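Nitroreductase family protein (Lactobacillus plantarum, PDB 4QLX) probably reduces, with NADH and bound FMN, the enone of 10-oxo-octadecenoate to 10-oxooctadecanoate, a step in the bacterial saturation pathway that detoxifies polyunsaturated fatty acids. Local coordinates at residues A[91-96]-A[146-151]; A[101-106]-A[123-128]. All coordinates share one frame; numbering follows the deposited sequence.

Contact 1 of 2, residues A[91-96]-A[146-151]; sequences VFIAGD and IDCSVV
Cys148 meets Ile93, Ala94 and Gly95 where helix 137-161 packs on strand 89-96, an inner strand of the antiparallel sheet in this alpha/beta nitroreductase fold. The axes of the two short segments approach to 7.9 Å and run nearly antiparallel, at 150°. No hydrogen bond links them, so the fit rests on small and branched side chains. The thiol sits beside the helix backbone N, with SG anti to the carbonyl carbon (chi1 -74°), and reaches the strand backbone at two places: Cys148 SG lies 3.3 Å from Ala94 O and 3.4 Å from Gly95 CA. Without a side chain, Gly95 lets the sulfur lie directly on its CA, and a larger residue would probably crowd it; the closest CA pair, Gly95 with Cys148, is 6.1 Å apart, which is consistent with this. Ala94 turns its methyl the other way, toward helix 177-181, and contributes its backbone carbonyl instead.

Ile93, whose CB faces the helix, supplies the branched filler. Its CG2 is anti to the backbone N and rests against both atoms of the cysteine side chain, at 3.6 Å from Cys148 CB. Val151, one turn further along the helix, also leans on the aromatic rings of Trp58 and Phe60 in strand 58-63. Asp147 anchors the same turn differently, its carboxylate oxygens accepting from the backbone N atoms of Ala52 and Ser57, close to the FMN. Beyond the sulfur, the gamma methyl of Ile93 has a second and looser neighbour in the valine: Ile93 CG2 to Val151 CG1 is 4.3 Å.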
loop_
_atom_site.group_PDB
_atom_site.type_symbol
_atom_site.label_atom_id
_atom_site.label_comp_id
_atom_site.label_asym_id
_atom_site.label_seq_id
_atom_site.Cartn_x
_atom_site.Cartn_y
_atom_site.Cartn_z
ATOM N N VAL A 91 -10.529 -1.384 -11.472
ATOM C CA VAL A 91 -10.962 -1.974 -10.221
ATOM C C VAL A 91 -11.157 -0.843 -9.224
ATOM O O VAL A 91 -10.178 -0.238 -8.751
ATOM C CB VAL A 91 -9.960 -3.001 -9.700
ATOM C CG1 VAL A 91 -10.381 -3.517 -8.319
ATOM C CG2 VAL A 91 -9.820 -4.143 -10.700
ATOM N N PHE A 92 -12.414 -0.519 -8.928
ATOM C CA PHE A 92 -12.653 0.530 -7.955
ATOM C C PHE A 92 -12.718 -0.042 -6.549
ATOM O O PHE A 92 -13.363 -1.070 -6.316
ATOM C CB PHE A 92 -13.933 1.319 -8.242
ATOM C CG PHE A 92 -14.005 2.585 -7.449
ATOM C CD1 PHE A 92 -13.444 3.757 -7.942
ATOM C CD2 PHE A 92 -14.543 2.583 -6.169
ATOM C CE1 PHE A 92 -13.459 4.915 -7.193
ATOM C CE2 PHE A 92 -14.564 3.738 -5.411
ATOM C CZ PHE A 92 -14.025 4.904 -5.912
ATOM N N ILE A 93 -12.067 0.643 -5.613
ATOM C CA ILE A 93 -12.001 0.169 -4.243
ATOM C C ILE A 93 -12.805 1.081 -3.323
ATOM O O ILE A 93 -12.612 2.295 -3.289
ATOM C CB ILE A 93 -10.533 0.054 -3.748
ATOM C CG1 ILE A 93 -9.684 -0.659 -4.806
ATOM C CG2 ILE A 93 -10.478 -0.723 -2.416
ATOM C CD1 ILE A 93 -8.176 -0.669 -4.511
ATOM N N ALA A 94 -13.741 0.482 -2.600
ATOM C CA ALA A 94 -14.540 1.222 -1.640
ATOM C C ALA A 94 -14.293 0.631 -0.255
ATOM O O ALA A 94 -13.985 -0.549 -0.131
ATOM C CB ALA A 94 -16.012 1.170 -2.005
ATOM N N GLY A 95 -14.413 1.455 0.777
ATOM C CA GLY A 95 -14.161 1.012 2.134
ATOM C C GLY A 95 -15.434 0.503 2.774
ATOM O O GLY A 95 -16.505 1.068 2.567
ATOM N N ASP A 96 -15.312 -0.574 3.535
ATOM C CA ASP A 96 -16.453 -1.196 4.210
ATOM C C ASP A 96 -16.498 -0.760 5.672
ATOM O O ASP A 96 -15.753 -1.268 6.504
ATOM C CB ASP A 96 -16.363 -2.722 4.098
ATOM C CG ASP A 96 -17.549 -3.442 4.740
ATOM O OD1 ASP A 96 -18.497 -2.777 5.216
ATOM O OD2 ASP A 96 -17.535 -4.689 4.747
ATOM N N ILE A 146 -7.552 3.317 5.107
ATOM C CA ILE A 146 -6.216 2.739 5.196
ATOM C C ILE A 146 -6.145 1.327 4.597
ATOM O O ILE A 146 -5.266 1.055 3.795
ATOM C CB ILE A 146 -5.717 2.683 6.649
ATOM C CG1 ILE A 146 -5.629 4.088 7.237
ATOM C CG2 ILE A 146 -4.352 2.013 6.705
ATOM C CD1 ILE A 146 -5.236 4.108 8.723
ATOM N N ASP A 147 -7.068 0.439 4.982
ATOM C CA ASP A 147 -7.125 -0.914 4.404
ATOM C C ASP A 147 -7.214 -0.874 2.857
ATOM O O ASP A 147 -6.558 -1.641 2.154
ATOM C CB ASP A 147 -8.328 -1.693 4.936
ATOM C CG ASP A 147 -8.220 -2.058 6.421
ATOM O OD1 ASP A 147 -7.184 -1.783 7.074
ATOM O OD2 ASP A 147 -9.208 -2.633 6.931
ATOM N N CYS A 148 -8.048 0.017 2.342
ATOM C CA CYS A 148 -8.263 0.107 0.897
ATOM C C CYS A 148 -7.027 0.602 0.169
ATOM O O CYS A 148 -6.799 0.275 -0.993
ATOM C CB CYS A 148 -9.432 1.031 0.592
ATOM S SG CYS A 148 -11.023 0.302 0.970
ATOM N N SER A 149 -6.240 1.413 0.860
ATOM C CA SER A 149 -5.034 1.976 0.265
ATOM C C SER A 149 -3.922 0.935 0.230
ATOM O O SER A 149 -3.167 0.873 -0.733
ATOM C CB SER A 149 -4.591 3.229 1.040
ATOM O OG SER A 149 -5.644 4.185 1.102
ATOM N N VAL A 150 -3.803 0.105 1.268
ATOM C CA VAL A 150 -2.720 -0.876 1.229
ATOM C C VAL A 150 -3.040 -1.998 0.249
ATOM O O VAL A 150 -2.122 -2.542 -0.377
ATOM C CB VAL A 150 -2.379 -1.483 2.622
ATOM C CG1 VAL A 150 -1.948 -0.380 3.598
ATOM C CG2 VAL A 150 -3.544 -2.313 3.194
ATOM N N VAL A 151 -4.317 -2.361 0.100
ATOM C CA VAL A 151 -4.647 -3.389 -0.882
ATOM C C VAL A 151 -4.525 -2.787 -2.292
ATOM O O VAL A 151 -4.126 -3.475 -3.236
ATOM C CB VAL A 151 -6.065 -4.022 -0.642
ATOM C CG1 VAL A 151 -7.182 -3.105 -1.124
ATOM C CG2 VAL A 151 -6.178 -5.365 -1.355
#

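Contact 2 of 2, residues A[101-106]-A[123-128]; sequences YVYRDV and QILGTF. With KTC (10-oxooctadecanoic acid), chain D.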
loop_
_atom_site.group_PDB
_atom_site.type_symbol
_atom_site.label_atom_id
_atom_site.label_comp_id
_atom_site.label_asym_id
_atom_site.label_seq_id
_atom_site.Cartn_x
_atom_site.Cartn_y
_atom_site.Cartn_z
ATOM N N TYR A 101 -18.536 -5.638 12.067
ATOM C CA TYR A 101 -19.736 -6.325 12.538
ATOM C C TYR A 101 -19.431 -7.800 12.838
ATOM O O TYR A 101 -20.071 -8.407 13.692
ATOM C CB TYR A 101 -20.876 -6.212 11.511
ATOM C CG TYR A 101 -21.589 -4.860 11.479
ATOM C CD1 TYR A 101 -21.141 -3.789 12.245
ATOM C CD2 TYR A 101 -22.721 -4.669 10.698
ATOM C CE1 TYR A 101 -21.792 -2.558 12.221
ATOM C CE2 TYR A 101 -23.385 -3.438 10.666
ATOM C CZ TYR A 101 -22.913 -2.385 11.428
ATOM O OH TYR A 101 -23.563 -1.156 11.400
ATOM N N VAL A 102 -18.446 -8.371 12.143
ATOM C CA VAL A 102 -18.112 -9.785 12.336
ATOM C C VAL A 102 -16.884 -10.001 13.224
ATOM O O VAL A 102 -16.408 -11.128 13.347
ATOM C CB VAL A 102 -17.853 -10.501 10.985
ATOM C CG1 VAL A 102 -19.136 -10.611 10.183
ATOM C CG2 VAL A 102 -16.800 -9.776 10.198
ATOM N N TYR A 103 -16.395 -8.930 13.844
ATOM C CA TYR A 103 -15.149 -8.959 14.613
ATOM C C TYR A 103 -15.102 -10.142 15.583
ATOM O O TYR A 103 -14.194 -10.970 15.516
ATOM C CB TYR A 103 -14.964 -7.641 15.381
ATOM C CG TYR A 103 -13.588 -7.458 16.010
ATOM C CD1 TYR A 103 -13.155 -8.266 17.062
ATOM C CD2 TYR A 103 -12.740 -6.465 15.573
ATOM C CE1 TYR A 103 -11.898 -8.097 17.635
ATOM C CE2 TYR A 103 -11.490 -6.287 16.137
ATOM C CZ TYR A 103 -11.074 -7.104 17.165
ATOM O OH TYR A 103 -9.828 -6.923 17.712
ATOM N N ARG A 104 -16.088 -10.219 16.473
ATOM C CA ARG A 104 -16.079 -11.226 17.535
ATOM C C ARG A 104 -16.085 -12.658 16.994
ATOM O O ARG A 104 -15.395 -13.526 17.522
ATOM C CB ARG A 104 -17.272 -11.020 18.472
ATOM C CG ARG A 104 -17.323 -12.022 19.626
ATOM C CD ARG A 104 -18.510 -11.754 20.526
ATOM N NE ARG A 104 -18.546 -10.370 20.988
ATOM C CZ ARG A 104 -17.881 -9.924 22.051
ATOM N NH1 ARG A 104 -17.121 -10.752 22.759
ATOM N NH2 ARG A 104 -17.974 -8.649 22.404
ATOM N N ASP A 105 -16.860 -12.899 15.941
ATOM C CA ASP A 105 -16.976 -14.236 15.353
ATOM C C ASP A 105 -15.679 -14.644 14.670
ATOM O O ASP A 105 -15.200 -15.772 14.816
ATOM C CB ASP A 105 -18.124 -14.283 14.341
ATOM C CG ASP A 105 -19.485 -14.246 15.002
ATOM O OD1 ASP A 105 -19.603 -14.742 16.143
ATOM O OD2 ASP A 105 -20.433 -13.727 14.379
ATOM N N VAL A 106 -15.134 -13.706 13.911
ATOM C CA VAL A 106 -13.882 -13.886 13.194
ATOM C C VAL A 106 -12.691 -14.246 14.099
ATOM O O VAL A 106 -11.946 -15.192 13.810
ATOM C CB VAL A 106 -13.566 -12.616 12.390
ATOM C CG1 VAL A 106 -12.085 -12.342 12.340
ATOM C CG2 VAL A 106 -14.160 -12.726 10.984
ATOM N N GLN A 123 -7.541 -10.801 25.085
ATOM C CA GLN A 123 -6.797 -9.554 24.920
ATOM C C GLN A 123 -7.265 -8.838 23.642
ATOM O O GLN A 123 -7.544 -7.631 23.654
ATOM C CB GLN A 123 -5.284 -9.820 24.884
ATOM C CG GLN A 123 -4.731 -10.443 26.200
ATOM C CD GLN A 123 -3.264 -10.877 26.107
ATOM O OE1 GLN A 123 -2.644 -10.789 25.042
ATOM N NE2 GLN A 123 -2.704 -11.350 27.231
ATOM N N ILE A 124 -7.387 -9.597 22.557
ATOM C CA ILE A 124 -7.757 -9.032 21.257
ATOM C C ILE A 124 -9.178 -8.460 21.268
ATOM O O ILE A 124 -9.400 -7.329 20.821
ATOM C CB ILE A 124 -7.637 -10.085 20.138
ATOM C CG1 ILE A 124 -6.214 -10.647 20.083
ATOM C CG2 ILE A 124 -8.019 -9.488 18.769
ATOM C CD1 ILE A 124 -6.072 -11.841 19.158
ATOM N N LEU A 125 -10.129 -9.231 21.791
ATOM C CA LEU A 125 -11.513 -8.771 21.882
ATOM C C LEU A 125 -11.653 -7.619 22.872
ATOM O O LEU A 125 -12.342 -6.640 22.591
ATOM C CB LEU A 125 -12.450 -9.917 22.289
ATOM C CG LEU A 125 -12.594 -11.102 21.330
ATOM C CD1 LEU A 125 -13.324 -12.260 21.998
ATOM C CD2 LEU A 125 -13.323 -10.676 20.068
ATOM N N GLY A 126 -11.006 -7.741 24.031
ATOM C CA GLY A 126 -11.103 -6.726 25.069
ATOM C C GLY A 126 -10.549 -5.378 24.637
ATOM O O GLY A 126 -11.035 -4.321 25.040
ATOM N N THR A 127 -9.543 -5.410 23.776
ATOM C CA THR A 127 -8.789 -4.203 23.470
ATOM C C THR A 127 -9.345 -3.406 22.297
ATOM O O THR A 127 -9.522 -2.185 22.401
ATOM C CB THR A 127 -7.316 -4.554 23.196
ATOM O OG1 THR A 127 -6.747 -5.112 24.392
ATOM C CG2 THR A 127 -6.516 -3.315 22.756
ATOM N N PHE A 128 -9.632 -4.081 21.189
ATOM C CA PHE A 128 -9.937 -3.351 19.962
ATOM C C PHE A 128 -11.407 -3.333 19.570
ATOM O O PHE A 128 -11.858 -2.375 18.935
ATOM C CB PHE A 128 -9.094 -3.909 18.810
ATOM C CG PHE A 128 -7.625 -3.710 19.011
ATOM C CD1 PHE A 128 -7.055 -2.459 18.828
ATOM C CD2 PHE A 128 -6.816 -4.761 19.420
ATOM C CE1 PHE A 128 -5.701 -2.267 19.029
ATOM C CE2 PHE A 128 -5.460 -4.576 19.622
ATOM C CZ PHE A 128 -4.901 -3.331 19.428
HETATM O O1 KTC D . 0.392 -13.254 17.547
HETATM C C17 KTC D . -0.607 -13.671 18.126
HETATM O O KTC D . -0.472 -14.440 19.211
HETATM C C16 KTC D . -1.980 -13.306 17.614
HETATM C C15 KTC D . -1.871 -11.948 16.944
HETATM C C14 KTC D . -2.927 -11.013 17.492
HETATM C C13 KTC D . -3.918 -10.699 16.388
HETATM C C12 KTC D . -3.803 -9.242 15.995
HETATM C C11 KTC D . -4.691 -8.388 16.874
HETATM C C10 KTC D . -5.241 -7.251 16.028
HETATM C C9 KTC D . -4.443 -5.981 16.272
HETATM C C8 KTC D . -4.883 -4.970 15.254
HETATM O O2 KTC D . -4.863 -5.265 14.063
HETATM C C7 KTC D . -5.333 -3.610 15.734
HETATM C C6 KTC D . -5.587 -2.710 14.540
HETATM C C5 KTC D . -5.565 -1.244 14.941
HETATM C C4 KTC D . -6.977 -0.747 15.202
HETATM C C3 KTC D . -6.976 0.720 15.629
HETATM C C2 KTC D . -8.303 1.071 16.298
HETATM C C1 KTC D . -9.469 0.474 15.516
HETATM C C KTC D . -10.818 0.892 16.066
#
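The pocket for the fatty-acid product, 10-oxooctadecanoic acid, is lined here by Ile124 and Phe128, and Tyr103 touches both, its hydroxyl coming in alongside them. The phenol oxygen makes the shortest approaches: Tyr103 OH lies 3.3 Å from Phe128 CB, 3.3 Å from Ile124 CG2 and 3.2 Å from Ile124 O. The tyrosine CG is anti to the backbone N (chi1 -169°), on the side of helix 118-133, and the ring continues from there, its long, flat shape suiting a span between helices. Leu125 CD2 touches the ring edge in its plane, 3.8 Å from Tyr103 CE1, and the same methyl rests on Arg104 CA.

The two segments belong to helices 103-112 and 118-133, a helical excursion between a sheet strand and the long helix 137-161 of the nitroreductase fold. On the ligand side, Ile124 CD1 packs 3.7 Å from C14 of the chain, an aliphatic tip well matched to methylene groups. The Phe128 ring turns one face to the ligand, with C7 3.5 Å above the plane and over its centre, while Thr127 CG2 occupies the opposite face. Phe79 of the second subunit meets this ring edge-to-face. An alanine in place of Phe128 would probably leave the acyl chain near C7 without its flat support and the Phe79 ring without its aromatic partner. Thr127 is itself fixed to its own helix, where Thr127 OG1 donates to Gln123 O at 2.7 Å, and Thr127 N reaches that same oxygen from the other face of the carbonyl plane.

How the contacts relate
Contact 2 is nested within the loop that contact 1 closes: the chain leaves strand 89-96, runs through helices 103-112 and 118-133, and returns along helix 137-161. The contact centres are about 21 Å apart and the nearest atoms about 7 Å, without touching. Contact 1 lies about 8 Å from the centre of the chain, joining sheet to long helix, whereas contact 2, about 27 Å from that centre, belongs to the outlying helical pair. Both reach the second subunit, contact 1 through Ile146, Ser149 and Val150, contact 2 through Ile124, Thr127 and Phe128. A buried core bearing FMN contacts thus carries an excursion that lines the fatty-acid pocket at the dimer interface.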